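Local coordinates for protein 3'-5' exonuclease crn-4 (Caenorhabditis elegans, PDB 5DK5) that degrades RNA and DNA from the 3' end as a dimeric DEDDh-family exonuclease and takes part in apoptotic DNA breakdown, at residues 145-150 with 265-270; 125-130 with 252-257; 271-274 with 279-282. All blocks are in the same frame, centred on the assembly; numbering follows the deposited sequence.

Interaction 1 (145-150 with 265-270); sequences FRQYIN and EMYGVC. With ZN (zinc ion), chain I; IPA (isopropyl alcohol), chain L.
Gln147 meets Tyr267 because its CG sits between its own backbone N and carbonyl carbon (chi1 62°) and the chain runs extended from there. Tyr267 CG is anti to its backbone N (chi1 -178°), which presents the CD2 edge of the ring to the Gln147 amide. The contact joins strand 147-150 of the RNase H-like exonuclease sheet to the loop that supplies Cys270 to a four-cysteine zinc site. The two side chains cross at about a right angle, with amide and ring planes 71° apart. Gln147 OE1 comes to the ring edge, 3.6 Å from Tyr267 CD2, while CD lies in the ring plane. On the other branch, Gln147 NE2 gives a hydrogen bond to a water at 2.6 Å. That water bonds weakly back to Met266 O, so it links the amide to the loop backbone. A leucine in place of Gln147 would probably leave this water without its amide donor and weaken the tie to Met266 O. Arg146 reaches the zinc end through a chain bent at chi3. Its NH2 gives a hydrogen bond to Leu218 O on strand 216-219, which holds the guanidinium near the metal site. The positive group may help balance the charge of the cysteine thiolates. Cys270 SG binds the zinc ion at 2.3 Å, and Arg146 NH2 approaches that sulfur obliquely, at 3.5 Å.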
loop_
_atom_site.group_PDB
_atom_site.type_symbol
_atom_site.label_atom_id
_atom_site.label_comp_id
_atom_site.label_asym_id
_atom_site.label_seq_id
_atom_site.Cartn_x
_atom_site.Cartn_y
_atom_site.Cartn_z
ATOM N N PHE B 145 16.367 -22.866 4.889
ATOM C CA PHE B 145 14.967 -22.469 4.745
ATOM C C PHE B 145 14.179 -23.487 3.914
ATOM O O PHE B 145 12.958 -23.374 3.784
ATOM C CB PHE B 145 14.848 -21.084 4.093
ATOM C CG PHE B 145 15.048 -19.920 5.041
ATOM C CD1 PHE B 145 15.274 -20.112 6.396
ATOM C CD2 PHE B 145 14.986 -18.622 4.562
ATOM C CE1 PHE B 145 15.444 -19.031 7.247
ATOM C CE2 PHE B 145 15.154 -17.539 5.408
ATOM C CZ PHE B 145 15.382 -17.743 6.750
ATOM N N ARG B 146 14.873 -24.472 3.349
ATOM C CA ARG B 146 14.228 -25.489 2.524
ATOM C C ARG B 146 14.013 -26.786 3.309
ATOM O O ARG B 146 13.553 -27.791 2.764
ATOM C CB ARG B 146 15.052 -25.746 1.262
ATOM C CG ARG B 146 15.016 -24.579 0.280
ATOM C CD ARG B 146 15.705 -24.903 -1.034
ATOM N NE ARG B 146 15.136 -26.083 -1.679
ATOM C CZ ARG B 146 15.404 -26.458 -2.925
ATOM N NH1 ARG B 146 16.231 -25.742 -3.677
ATOM N NH2 ARG B 146 14.839 -27.549 -3.425
ATOM N N GLN B 147 14.361 -26.751 4.591
ATOM C CA GLN B 147 13.955 -27.783 5.534
ATOM C C GLN B 147 13.644 -27.104 6.860
ATOM O O GLN B 147 14.366 -26.203 7.284
ATOM C CB GLN B 147 15.039 -28.851 5.705
ATOM C CG GLN B 147 16.361 -28.341 6.277
ATOM C CD GLN B 147 17.273 -29.465 6.736
ATOM O OE1 GLN B 147 17.924 -29.362 7.777
ATOM N NE2 GLN B 147 17.327 -30.544 5.962
ATOM N N TYR B 148 12.559 -27.516 7.504
ATOM C CA TYR B 148 12.141 -26.867 8.739
ATOM C C TYR B 148 11.113 -27.695 9.494
ATOM O O TYR B 148 10.688 -28.754 9.031
ATOM C CB TYR B 148 11.571 -25.479 8.441
ATOM C CG TYR B 148 10.364 -25.498 7.535
ATOM C CD1 TYR B 148 10.506 -25.431 6.154
ATOM C CD2 TYR B 148 9.082 -25.577 8.058
ATOM C CE1 TYR B 148 9.404 -25.446 5.322
ATOM C CE2 TYR B 148 7.974 -25.593 7.236
ATOM C CZ TYR B 148 8.141 -25.527 5.869
ATOM O OH TYR B 148 7.042 -25.544 5.041
ATOM N N ILE B 149 10.723 -27.192 10.660
ATOM C CA ILE B 149 9.778 -27.874 11.530
ATOM C C ILE B 149 8.455 -27.123 11.593
ATOM O O ILE B 149 8.373 -26.035 12.164
ATOM C CB ILE B 149 10.345 -28.027 12.955
ATOM C CG1 ILE B 149 11.700 -28.747 12.896
ATOM C CG2 ILE B 149 9.349 -28.771 13.849
ATOM C CD1 ILE B 149 12.337 -29.025 14.241
ATOM N N ASN B 150 7.425 -27.707 10.993
ATOM C CA ASN B 150 6.069 -27.190 11.115
ATOM C C ASN B 150 5.481 -27.682 12.431
ATOM O O ASN B 150 5.060 -28.833 12.541
ATOM C CB ASN B 150 5.213 -27.633 9.929
ATOM C CG ASN B 150 3.860 -26.950 9.893
ATOM O OD1 ASN B 150 3.297 -26.590 10.926
ATOM N ND2 ASN B 150 3.329 -26.769 8.692
ATOM N N GLU B 265 21.935 -35.613 7.024
ATOM C CA GLU B 265 22.726 -35.529 5.801
ATOM C C GLU B 265 21.883 -35.097 4.606
ATOM O O GLU B 265 22.402 -34.924 3.503
ATOM C CB GLU B 265 23.397 -36.871 5.499
ATOM C CG GLU B 265 22.425 -38.035 5.310
ATOM C CD GLU B 265 23.101 -39.293 4.793
ATOM O OE1 GLU B 265 24.129 -39.178 4.092
ATOM O OE2 GLU B 265 22.602 -40.400 5.089
ATOM N N MET B 266 20.581 -34.933 4.821
ATOM C CA MET B 266 19.697 -34.441 3.771
ATOM C C MET B 266 19.937 -32.956 3.527
ATOM O O MET B 266 19.616 -32.438 2.457
ATOM C CB MET B 266 18.232 -34.686 4.136
ATOM C CG MET B 266 17.811 -36.147 4.065
ATOM S SD MET B 266 16.216 -36.485 4.841
ATOM C CE MET B 266 15.299 -34.986 4.475
ATOM N N TYR B 267 20.500 -32.274 4.521
ATOM C CA TYR B 267 20.911 -30.886 4.355
ATOM C C TYR B 267 22.223 -30.860 3.562
ATOM O O TYR B 267 23.150 -31.563 3.957
ATOM C CB TYR B 267 21.094 -30.206 5.717
ATOM C CG TYR B 267 21.486 -28.744 5.625
ATOM C CD1 TYR B 267 22.789 -28.369 5.318
ATOM C CD2 TYR B 267 20.553 -27.741 5.845
ATOM C CE1 TYR B 267 23.147 -27.040 5.226
ATOM C CE2 TYR B 267 20.903 -26.407 5.758
ATOM C CZ TYR B 267 22.202 -26.062 5.450
ATOM O OH TYR B 267 22.560 -24.735 5.362
ATOM N N GLY B 268 22.350 -30.096 2.470
ATOM C CA GLY B 268 21.320 -29.273 1.850
ATOM C C GLY B 268 21.100 -29.736 0.420
ATOM O O GLY B 268 21.493 -29.068 -0.535
ATOM N N VAL B 269 20.488 -30.907 0.285
ATOM C CA VAL B 269 20.211 -31.508 -1.014
ATOM C C VAL B 269 18.709 -31.593 -1.241
ATOM O O VAL B 269 17.970 -32.076 -0.383
ATOM C CB VAL B 269 20.821 -32.919 -1.122
ATOM C CG1 VAL B 269 20.502 -33.541 -2.474
ATOM C CG2 VAL B 269 22.327 -32.862 -0.902
ATOM N N CYS B 270 18.260 -31.117 -2.397
ATOM C CA CYS B 270 16.847 -31.185 -2.743
ATOM C C CYS B 270 16.401 -32.638 -2.779
ATOM O O CYS B 270 17.039 -33.477 -3.414
ATOM C CB CYS B 270 16.577 -30.514 -4.089
ATOM S SG CYS B 270 14.899 -30.793 -4.695
HETATM ZN ZN ZN I . 15.182 -29.847 -6.757
HETATM C C1 IPA L . -0.775 -26.610 8.901
HETATM C C2 IPA L . -0.292 -25.211 8.595
HETATM C C3 IPA L . -1.459 -24.343 8.174
HETATM O O2 IPA L . 0.639 -25.271 7.542
HETATM O O HOH W 1 16.884 -30.911 3.477
#

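Interaction 2 (125-130 with 252-257). With IPA (isopropyl alcohol), chain M.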
loop_
_atom_site.group_PDB
_atom_site.type_symbol
_atom_site.label_atom_id
_atom_site.label_comp_id
_atom_site.label_asym_id
_atom_site.label_seq_id
_atom_site.Cartn_x
_atom_site.Cartn_y
_atom_site.Cartn_z
ATOM N N ASP B 125 5.501 -19.021 6.819
ATOM C CA ASP B 125 6.706 -18.224 7.041
ATOM C C ASP B 125 7.807 -18.495 6.015
ATOM O O ASP B 125 8.411 -17.561 5.490
ATOM C CB ASP B 125 7.256 -18.470 8.449
ATOM C CG ASP B 125 6.370 -17.887 9.534
ATOM O OD1 ASP B 125 5.470 -18.603 10.020
ATOM O OD2 ASP B 125 6.576 -16.712 9.904
ATOM N N LEU B 126 8.064 -19.768 5.728
ATOM C CA LEU B 126 9.182 -20.138 4.864
ATOM C C LEU B 126 8.749 -20.524 3.450
ATOM O O LEU B 126 9.388 -20.125 2.476
ATOM C CB LEU B 126 9.975 -21.283 5.498
ATOM C CG LEU B 126 10.725 -20.930 6.790
ATOM C CD1 LEU B 126 11.487 -22.137 7.304
ATOM C CD2 LEU B 126 11.679 -19.754 6.594
ATOM N N TRP B 127 7.672 -21.293 3.321
ATOM C CA TRP B 127 7.223 -21.706 1.994
ATOM C C TRP B 127 6.708 -20.525 1.169
ATOM O O TRP B 127 6.995 -20.433 -0.024
ATOM C CB TRP B 127 6.134 -22.774 2.085
ATOM C CG TRP B 127 5.288 -22.827 0.854
ATOM C CD1 TRP B 127 5.638 -23.336 -0.363
ATOM C CD2 TRP B 127 3.950 -22.337 0.716
ATOM N NE1 TRP B 127 4.599 -23.196 -1.249
ATOM C CE2 TRP B 127 3.551 -22.586 -0.612
ATOM C CE3 TRP B 127 3.052 -21.713 1.586
ATOM C CZ2 TRP B 127 2.291 -22.234 -1.089
ATOM C CZ3 TRP B 127 1.802 -21.364 1.110
ATOM C CH2 TRP B 127 1.433 -21.626 -0.215
ATOM N N ARG B 128 5.951 -19.626 1.796
ATOM C CA ARG B 128 5.373 -18.485 1.080
ATOM C C ARG B 128 6.173 -17.205 1.287
ATOM O O ARG B 128 6.776 -16.682 0.349
ATOM C CB ARG B 128 3.919 -18.253 1.510
ATOM C CG ARG B 128 3.257 -17.058 0.818
ATOM C CD ARG B 128 1.757 -16.989 1.100
ATOM N NE ARG B 128 1.477 -16.741 2.511
ATOM C CZ ARG B 128 1.511 -15.544 3.089
ATOM N NH1 ARG B 128 1.821 -14.463 2.385
ATOM N NH2 ARG B 128 1.241 -15.429 4.381
ATOM N N ILE B 129 6.171 -16.703 2.519
ATOM C CA ILE B 129 6.743 -15.394 2.822
ATOM C C ILE B 129 8.226 -15.322 2.474
ATOM O O ILE B 129 8.655 -14.411 1.766
ATOM C CB ILE B 129 6.543 -15.034 4.309
ATOM C CG1 ILE B 129 5.048 -14.869 4.596
ATOM C CG2 ILE B 129 7.320 -13.761 4.677
ATOM C CD1 ILE B 129 4.700 -14.617 6.054
ATOM N N ALA B 130 9.009 -16.270 2.975
ATOM C CA ALA B 130 10.437 -16.270 2.695
ATOM C C ALA B 130 10.669 -16.407 1.196
ATOM O O ALA B 130 11.356 -15.587 0.595
ATOM C CB ALA B 130 11.140 -17.384 3.450
ATOM N N LEU B 252 9.206 -23.434 -5.495
ATOM C CA LEU B 252 9.390 -24.545 -4.564
ATOM C C LEU B 252 8.086 -24.915 -3.864
ATOM O O LEU B 252 7.309 -24.049 -3.462
ATOM C CB LEU B 252 10.465 -24.214 -3.525
ATOM C CG LEU B 252 11.851 -23.862 -4.076
ATOM C CD1 LEU B 252 12.828 -23.613 -2.938
ATOM C CD2 LEU B 252 12.379 -24.948 -5.004
ATOM N N VAL B 253 7.875 -26.220 -3.723
ATOM C CA VAL B 253 6.658 -26.780 -3.147
ATOM C C VAL B 253 6.955 -27.465 -1.815
ATOM O O VAL B 253 8.040 -28.013 -1.618
ATOM C CB VAL B 253 6.010 -27.787 -4.130
ATOM C CG1 VAL B 253 5.296 -28.929 -3.401
ATOM C CG2 VAL B 253 5.059 -27.066 -5.072
ATOM N N VAL B 254 5.986 -27.433 -0.905
ATOM C CA VAL B 254 6.113 -28.129 0.369
ATOM C C VAL B 254 6.008 -29.633 0.154
ATOM O O VAL B 254 5.067 -30.115 -0.478
ATOM C CB VAL B 254 5.034 -27.679 1.378
ATOM C CG1 VAL B 254 5.046 -28.567 2.628
ATOM C CG2 VAL B 254 5.239 -26.225 1.763
ATOM N N THR B 255 6.985 -30.363 0.681
ATOM C CA THR B 255 6.993 -31.820 0.612
ATOM C C THR B 255 7.078 -32.407 2.012
ATOM O O THR B 255 8.076 -32.236 2.711
ATOM C CB THR B 255 8.168 -32.346 -0.230
ATOM O OG1 THR B 255 8.117 -31.768 -1.540
ATOM C CG2 THR B 255 8.117 -33.861 -0.351
ATOM N N THR B 256 6.017 -33.093 2.412
ATOM C CA THR B 256 5.985 -33.789 3.687
ATOM C C THR B 256 7.066 -34.860 3.735
ATOM O O THR B 256 7.277 -35.582 2.760
ATOM C CB THR B 256 4.599 -34.433 3.931
ATOM O OG1 THR B 256 3.741 -33.488 4.582
ATOM C CG2 THR B 256 4.698 -35.706 4.787
ATOM N N ILE B 257 7.762 -34.941 4.865
ATOM C CA ILE B 257 8.625 -36.081 5.148
ATOM C C ILE B 257 8.153 -36.751 6.434
ATOM O O ILE B 257 8.050 -36.120 7.484
ATOM C CB ILE B 257 10.115 -35.686 5.259
ATOM C CG1 ILE B 257 10.934 -36.890 5.734
ATOM C CG2 ILE B 257 10.310 -34.499 6.196
ATOM C CD1 ILE B 257 12.406 -36.778 5.447
HETATM C C1 IPA M . 2.962 -12.962 -2.199
HETATM C C2 IPA M . 2.006 -14.131 -2.138
HETATM C C3 IPA M . 2.729 -15.392 -2.559
HETATM O O2 IPA M . 1.535 -14.271 -0.817
HETATM O O HOH W 2 4.670 -23.967 -4.065
#
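Leu252 comes first, and its carbonyl oxygen faces the indole edge of Trp127. Leu252 O lies near the ring plane, 3.6 Å from Trp127 CD1. A water completes this meeting. It sits in the plane of the indole, takes the hydrogen bond of Trp127 NE1 at 2.9 Å and donates to Leu252 O at 2.7 Å. The buried indole N-H and the backbone carbonyl are thus both satisfied through one water. The backbone N of Leu252 bonds to Gln131 OE1, a second link to helix 124-136. Val253 begins the strand and points its side chain away from the helix. Strand 253-256 is the last strand at one side of the mixed sheet in this chain, and it pairs with strand 216-219. Helix 124-136 packs on this sheet, as helices do in the RNase H-like fold of DEDDh exonucleases. Val254 follows and points toward the helix. Its CG2 branch packs obliquely on the indole, 3.5 Å from Trp127 CG, and also touches Trp127 CB at 3.6 Å. The two side chains cross at about a right angle. Trp127 CG is anti to its backbone N (chi1 157°), which brings the indole over to the strand. Leu218, Phe246 and Glu247 pack round the same indole.

Interaction 3 (271-274 with 279-282); sequences RYCR and VCGT. With ZN (zinc ion), chain I.
Cys273 and Cys280 meet through a shared zinc ion. Cys273 CB points toward the 279-282 segment and lies 3.3 Å from the zinc ion. Its SG, placed between the backbone N and the carbonyl carbon (chi1 67°), then binds the metal at 2.4 Å. That sulfur lies 3.6 Å from Cys280 SG, too far for a disulfide; the metal holds the two together. Cys280 SG also coordinates the zinc ion, and Cys270 and Cys220 complete the four-cysteine site. Cys270 and Cys273 form a CxxC pair, as in many zinc-binding loops. Cys280 is the second residue of a type II beta turn from Val279 to Thr282, and Gly281 the third. Gly281 takes backbone angles there (phi 101°, psi -2°) at which a side chain would jam against the preceding carbonyl oxygen. Thr282 OG1 closes back on Val279 O at 2.9 Å, coming from above the carbonyl plane. Both segments lie in the long loop between strand 253-256 and helix 300-305. Arg271 and Tyr272 pack on Thr219 of strand 216-219, and Cys280 touches Arg146, just before strand 147-150.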
loop_
_atom_site.group_PDB
_atom_site.type_symbol
_atom_site.label_atom_id
_atom_site.label_comp_id
_atom_site.label_asym_id
_atom_site.label_seq_id
_atom_site.Cartn_x
_atom_site.Cartn_y
_atom_site.Cartn_z
ATOM N N ARG B 271 15.309 -32.932 -2.086
ATOM C CA ARG B 271 14.826 -34.300 -1.970
ATOM C C ARG B 271 14.378 -34.857 -3.320
ATOM O O ARG B 271 14.469 -36.061 -3.558
ATOM C CB ARG B 271 13.672 -34.370 -0.966
ATOM C CG ARG B 271 13.661 -35.622 -0.108
ATOM C CD ARG B 271 14.899 -35.712 0.756
ATOM N NE ARG B 271 15.653 -36.938 0.500
ATOM C CZ ARG B 271 16.980 -37.028 0.457
ATOM N NH1 ARG B 271 17.747 -35.959 0.641
ATOM N NH2 ARG B 271 17.548 -38.203 0.222
ATOM N N TYR B 272 13.904 -33.982 -4.203
ATOM C CA TYR B 272 13.376 -34.423 -5.489
ATOM C C TYR B 272 14.483 -34.675 -6.514
ATOM O O TYR B 272 14.710 -35.814 -6.923
ATOM C CB TYR B 272 12.386 -33.394 -6.040
ATOM C CG TYR B 272 11.597 -33.909 -7.219
ATOM C CD1 TYR B 272 12.099 -33.817 -8.509
ATOM C CD2 TYR B 272 10.354 -34.499 -7.040
ATOM C CE1 TYR B 272 11.384 -34.294 -9.588
ATOM C CE2 TYR B 272 9.632 -34.978 -8.113
ATOM C CZ TYR B 272 10.151 -34.873 -9.385
ATOM O OH TYR B 272 9.430 -35.348 -10.456
ATOM N N CYS B 273 15.169 -33.611 -6.926
ATOM C CA CYS B 273 16.154 -33.701 -8.003
ATOM C C CYS B 273 17.515 -34.189 -7.512
ATOM O O CYS B 273 18.410 -34.454 -8.315
ATOM C CB CYS B 273 16.312 -32.341 -8.687
ATOM S SG CYS B 273 17.050 -31.063 -7.652
ATOM N N ARG B 274 17.664 -34.299 -6.195
ATOM C CA ARG B 274 18.886 -34.819 -5.585
ATOM C C ARG B 274 20.125 -34.031 -6.004
ATOM O O ARG B 274 21.210 -34.592 -6.156
ATOM C CB ARG B 274 19.060 -36.303 -5.932
ATOM C CG ARG B 274 18.035 -37.211 -5.278
ATOM C CD ARG B 274 18.285 -37.340 -3.780
ATOM N NE ARG B 274 17.111 -37.832 -3.065
ATOM C CZ ARG B 274 16.794 -39.116 -2.926
ATOM N NH1 ARG B 274 17.557 -40.065 -3.455
ATOM N NH2 ARG B 274 15.703 -39.452 -2.254
ATOM N N VAL B 279 22.257 -25.154 -6.856
ATOM C CA VAL B 279 21.908 -25.304 -8.267
ATOM C C VAL B 279 20.392 -25.382 -8.411
ATOM O O VAL B 279 19.796 -24.701 -9.247
ATOM C CB VAL B 279 22.551 -26.566 -8.883
ATOM C CG1 VAL B 279 22.164 -26.711 -10.353
ATOM C CG2 VAL B 279 24.064 -26.518 -8.736
ATOM N N CYS B 280 19.775 -26.222 -7.587
ATOM C CA CYS B 280 18.327 -26.370 -7.575
ATOM C C CYS B 280 17.653 -25.136 -6.979
ATOM O O CYS B 280 18.109 -24.596 -5.971
ATOM C CB CYS B 280 17.931 -27.618 -6.783
ATOM S SG CYS B 280 16.164 -27.742 -6.438
ATOM N N GLY B 281 16.568 -24.697 -7.614
ATOM C CA GLY B 281 15.813 -23.543 -7.156
ATOM C C GLY B 281 16.124 -22.279 -7.936
ATOM O O GLY B 281 15.538 -21.227 -7.684
ATOM N N THR B 282 17.046 -22.380 -8.887
ATOM C CA THR B 282 17.418 -21.242 -9.719
ATOM C C THR B 282 16.276 -20.851 -10.652
ATOM O O THR B 282 15.954 -19.671 -10.794
ATOM C CB THR B 282 18.673 -21.551 -10.558
ATOM O OG1 THR B 282 19.778 -21.817 -9.687
ATOM C CG2 THR B 282 19.024 -20.379 -11.472
HETATM ZN ZN ZN I . 15.182 -29.847 -6.757
#

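Interactions 1 and 3 lie on the same side of the chain's centre; interaction 2 lies nearer the middle. Interactions 1 and 2 have centres about 10 Å apart and reach the same sheet, one through strand 147-150 and the other through strand 253-256. Their segments alternate along the chain. Interaction 3 follows both in sequence, with its centre about 11 Å from that of interaction 1 and about 14 Å from that of interaction 2. Interactions 1 and 3 share the zinc ion. Arg146 joins the group: its NE packs 3.6 Å from Leu252 CD1, and its NH1 lies 3.2 Å from Cys280 O. This arrangement probably fastens the zinc loop to the sheet of the nuclease domain.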